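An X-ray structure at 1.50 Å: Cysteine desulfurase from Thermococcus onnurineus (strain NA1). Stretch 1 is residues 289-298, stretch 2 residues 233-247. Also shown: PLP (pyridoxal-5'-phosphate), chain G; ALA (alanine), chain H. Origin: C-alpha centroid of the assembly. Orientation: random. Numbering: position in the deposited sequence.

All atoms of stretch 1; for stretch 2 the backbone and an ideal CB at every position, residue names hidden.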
# COMPACT_ATOMS: atom_id res chain seq x y z
N PRO B 289 -0.24 8.52 -1.66
CA PRO B 289 0.74 7.54 -1.29
C PRO B 289 0.81 7.16 0.12
O PRO B 289 0.23 7.89 0.95
CB PRO B 289 2.07 8.10 -1.79
CG PRO B 289 1.72 9.45 -2.25
CD PRO B 289 0.32 9.82 -2.01
N ASN B 290 1.56 6.10 0.48
CA ASN B 290 1.83 5.87 1.84
C ASN B 290 2.94 6.78 2.32
O ASN B 290 4.12 6.40 2.41
CB ASN B 290 2.23 4.44 2.09
CG ASN B 290 2.35 4.11 3.49
OD1 ASN B 290 2.21 4.94 4.37
ND2 ASN B 290 2.66 2.80 3.82
N ILE B 291 2.54 8.03 2.61
CA ILE B 291 3.50 9.08 2.95
C ILE B 291 4.29 8.69 4.18
O ILE B 291 5.54 8.75 4.26
CB ILE B 291 2.77 10.40 3.17
CG1 ILE B 291 2.05 10.75 1.91
CG2 ILE B 291 3.74 11.50 3.63
CD1 ILE B 291 0.91 11.72 2.16
N GLY B 292 3.64 8.22 5.26
CA GLY B 292 4.30 7.81 6.45
C GLY B 292 5.26 6.67 6.23
O GLY B 292 6.30 6.63 6.84
N GLY B 293 4.79 5.75 5.39
CA GLY B 293 5.66 4.60 5.13
C GLY B 293 6.88 4.94 4.29
O GLY B 293 7.94 4.40 4.57
N ALA B 294 6.77 5.81 3.33
CA ALA B 294 7.96 6.28 2.56
C ALA B 294 8.92 6.98 3.47
O ALA B 294 10.15 6.77 3.43
CB ALA B 294 7.53 7.18 1.46
N ILE B 295 8.45 7.79 4.41
CA ILE B 295 9.31 8.46 5.39
C ILE B 295 9.97 7.46 6.28
O ILE B 295 11.17 7.57 6.60
CB ILE B 295 8.46 9.52 6.15
CG1 ILE B 295 8.11 10.66 5.21
CG2 ILE B 295 9.20 10.03 7.44
CD1 ILE B 295 6.96 11.60 5.70
N GLY B 296 9.23 6.45 6.72
CA GLY B 296 9.83 5.39 7.50
C GLY B 296 10.90 4.56 6.77
O GLY B 296 11.93 4.22 7.38
N LEU B 297 10.58 4.32 5.53
CA LEU B 297 11.57 3.57 4.71
C LEU B 297 12.83 4.39 4.54
O LEU B 297 13.91 3.81 4.67
CB LEU B 297 10.96 3.18 3.37
CG LEU B 297 11.93 2.51 2.35
CD1 LEU B 297 12.58 1.33 2.95
CD2 LEU B 297 11.21 2.19 1.07
N ALA B 298 12.73 5.67 4.27
CA ALA B 298 13.94 6.54 4.16
C ALA B 298 14.68 6.54 5.45
O ALA B 298 15.94 6.44 5.45
CB ALA B 298 13.53 7.93 3.71
N UNK B 233 10.96 -4.65 -0.81
CA UNK B 233 9.98 -4.35 0.28
C UNK B 233 10.63 -3.62 1.41
O UNK B 233 11.68 -4.10 1.90
CB UNK B 233 9.34 -5.63 0.82
N UNK B 234 10.05 -2.52 1.89
CA UNK B 234 10.64 -1.83 3.01
C UNK B 234 10.70 -2.55 4.30
O UNK B 234 11.62 -2.33 5.08
CB UNK B 234 9.88 -0.52 3.24
N UNK B 235 9.78 -3.47 4.52
CA UNK B 235 9.69 -4.17 5.81
C UNK B 235 10.67 -5.28 6.09
O UNK B 235 10.74 -5.80 7.14
CB UNK B 235 8.29 -4.76 5.94
N UNK B 236 11.41 -5.59 5.06
CA UNK B 236 12.43 -6.63 5.13
C UNK B 236 13.80 -6.06 5.49
O UNK B 236 13.88 -5.42 6.44
CB UNK B 236 12.51 -7.38 3.80
N UNK B 237 14.85 -6.32 4.70
CA UNK B 237 16.12 -5.89 5.10
C UNK B 237 16.31 -4.42 5.38
O UNK B 237 17.16 -4.03 6.20
CB UNK B 237 17.12 -6.32 4.02
N UNK B 238 15.59 -3.51 4.68
CA UNK B 238 15.80 -2.07 4.91
C UNK B 238 15.36 -1.57 6.31
O UNK B 238 15.54 -0.37 6.56
CB UNK B 238 15.04 -1.28 3.84
N UNK B 239 14.71 -2.41 7.12
CA UNK B 239 14.36 -2.08 8.52
C UNK B 239 13.26 -0.96 8.47
O UNK B 239 13.20 -0.15 9.42
CB UNK B 239 15.59 -1.62 9.30
N UNK B 240 12.44 -0.92 7.47
CA UNK B 240 11.33 -0.00 7.34
C UNK B 240 10.05 -0.63 7.81
O UNK B 240 9.93 -1.73 8.26
CB UNK B 240 11.18 0.47 5.89
N UNK B 241 9.01 0.21 7.68
CA UNK B 241 7.65 -0.20 8.07
C UNK B 241 6.98 -1.13 7.10
O UNK B 241 7.52 -1.33 5.96
CB UNK B 241 6.76 1.04 8.25
N UNK B 242 5.83 -1.72 7.44
CA UNK B 242 5.03 -2.47 6.48
C UNK B 242 4.31 -1.48 5.59
O UNK B 242 4.24 -0.27 5.81
CB UNK B 242 4.04 -3.40 7.18
N UNK B 243 3.78 -1.99 4.49
CA UNK B 243 2.99 -1.20 3.60
C UNK B 243 3.69 -0.29 2.63
O UNK B 243 3.10 0.56 1.98
CB UNK B 243 2.04 -0.35 4.45
N UNK B 244 5.04 -0.51 2.50
CA UNK B 244 5.79 0.29 1.52
C UNK B 244 6.74 -0.59 0.75
O UNK B 244 7.58 -1.30 1.29
CB UNK B 244 6.56 1.42 2.20
N UNK B 245 6.57 -0.57 -0.50
CA UNK B 245 7.47 -1.23 -1.45
C UNK B 245 8.00 -0.25 -2.44
O UNK B 245 7.52 0.87 -2.60
CB UNK B 245 6.76 -2.37 -2.18
N UNK B 246 8.95 -0.73 -3.24
CA UNK B 246 9.58 0.07 -4.30
C UNK B 246 9.54 -0.70 -5.61
O UNK B 246 9.74 -1.90 -5.62
CB UNK B 246 11.02 0.43 -3.94
N UNK B 247 9.22 0.03 -6.66
CA UNK B 247 9.39 -0.42 -8.03
C UNK B 247 10.29 0.58 -8.73
O UNK B 247 9.95 1.77 -8.90
CB UNK B 247 8.05 -0.56 -8.75
N1 PLP G . 10.25 -12.25 -3.26
C2 PLP G . 11.15 -12.71 -2.35
C2A PLP G . 12.46 -13.32 -2.80
C3 PLP G . 10.78 -12.62 -1.00
O3 PLP G . 11.65 -13.06 -0.05
C4 PLP G . 9.56 -12.01 -0.63
C4A PLP G . 9.18 -12.00 0.91
C5 PLP G . 8.73 -11.49 -1.65
C6 PLP G . 9.06 -11.63 -2.98
C5A PLP G . 7.39 -10.87 -1.26
O4P PLP G . 7.64 -9.64 -0.52
P PLP G . 6.34 -8.98 0.00
O1P PLP G . 6.82 -7.85 0.77
O2P PLP G . 5.67 -10.04 0.88
O3P PLP G . 5.50 -8.66 -1.14
N ALA H . 9.33 -13.41 1.46
CA ALA H . 8.90 -13.69 2.91
C ALA H . 8.90 -15.16 3.40
O ALA H . 9.59 -15.96 2.73
CB ALA H . 7.55 -13.11 3.36
OXT ALA H . 8.36 -15.61 4.48

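Position 233 points its CA-to-CB bond away from stretch 1, which sets no limit on it; the PLP phosphate is the visible partner, so a small donor would suit. It is Ser233, whose OG donates a very short hydrogen bond to PLP O1P (2.5 Å).

At 234 the bond points toward stretch 1, and the ideal CB lies 3.3 Å from Leu297 CD1, tight for two carbons. Glycine is favoured and alanine would be cramped. Gly234 lets its CA pack 3.7 Å from Leu297 CD1.

Stretch 1 does not constrain positions 235 and 236, but PLP is within reach of long or polar side chains. His235 donates from NE2 to PLP O1P (2.9 Å). The PLP C4A carbon calls for a nucleophile at the end of a long chain: Lys236, extended beyond chi1, bonds covalently through NZ to C4A of PLP (1.4 Å).

Position 237 is out of reach, with phi/psi of -57/-32 open to many residues; it is Gly237.

Position 238 faces stretch 1, its ideal CB 3.7 Å from Leu297 CD1. A compact apolar residue fits, and a phi of -67° admits proline. Pro238 packs CB against Leu297 CD1 at 3.7 Å.

Position 239 has a left-handed backbone (68/31), which suits glycine or asparagine, yet it is Met239, its end leading away.

At 240 the ideal CB would sit 3.3 Å from Leu297 CA, pressed against the helix backbone, so glycine is the comfortable choice. Gly240 brings its CA within 4.4 Å of Leu297 CA.

Position 241 points toward the side-chain-free surface of Gly293 and Gly296. A small or medium apolar group fits, and a phi of -76° permits proline. Pro241 places CD 3.5 Å from Leu297 N and CG 3.6 Å from Gly293 O.

Position 242 points away and tolerates variety; Thr242 bonds through OG1 elsewhere in the structure.

Position 243, at 79/13, would jam a CB against the preceding carbonyl and put it 3.3 Å from Asn290 ND2. Glycine is required. Gly243 O accepts from Asn290 ND2 (2.9 Å, 169°), while Asn290 OD1 caps the helix through Gly293 N (2.9 Å).

At 244 the bond points toward Gly293, where a branched apolar chain could spread; valine, leucine or isoleucine would serve. Ile244 sets CG2 4.0 Å from Leu297 CB and CD1 4.2 Å from Ala294 CB.

Position 245 points away, so stretch 1 leaves the choice open; it is Gly245. Position 246 points sideways, suiting a medium apolar residue; Val246 closes to 3.9 Å between CG2 and Leu297 CD2. Position 247 lies out of reach, where stretch 1 allows many residues; it is Leu247.

Stretch 2, residues 233-247: SGHKGPMGPTGIGVL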
# COMPACT_ATOMS: atom_id res chain seq x y z
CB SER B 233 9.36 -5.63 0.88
OG SER B 233 8.53 -6.29 -0.15
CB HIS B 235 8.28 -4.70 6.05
CG HIS B 235 7.90 -5.84 5.17
ND1 HIS B 235 8.04 -7.14 5.57
CD2 HIS B 235 7.40 -5.89 3.92
CE1 HIS B 235 7.65 -7.94 4.60
NE2 HIS B 235 7.25 -7.20 3.59
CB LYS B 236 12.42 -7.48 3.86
CG LYS B 236 11.14 -8.36 3.76
CD LYS B 236 11.04 -9.19 2.51
CE LYS B 236 9.76 -10.04 2.46
NZ LYS B 236 10.12 -11.21 1.65
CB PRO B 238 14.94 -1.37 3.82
CG PRO B 238 14.94 -2.36 2.72
CD PRO B 238 14.86 -3.71 3.41
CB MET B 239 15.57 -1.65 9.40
CG MET B 239 16.37 -2.91 9.65
SD MET B 239 17.66 -2.49 10.90
CE MET B 239 19.02 -3.51 10.50
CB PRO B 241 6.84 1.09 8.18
CG PRO B 241 7.48 1.92 7.11
CD PRO B 241 9.02 1.58 7.14
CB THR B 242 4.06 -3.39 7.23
OG1 THR B 242 3.17 -2.58 8.04
CG2 THR B 242 4.78 -4.36 8.09
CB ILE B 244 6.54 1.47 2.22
CG1 ILE B 244 7.08 2.46 1.22
CG2 ILE B 244 7.54 1.04 3.26
CD1 ILE B 244 6.05 3.33 0.54
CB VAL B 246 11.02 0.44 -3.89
CG1 VAL B 246 11.76 1.09 -5.08
CG2 VAL B 246 11.06 1.31 -2.69
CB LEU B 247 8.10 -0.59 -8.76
CG LEU B 247 8.21 -0.96 -10.29
CD1 LEU B 247 8.93 -2.23 -10.42
CD2 LEU B 247 6.84 -0.94 -10.92
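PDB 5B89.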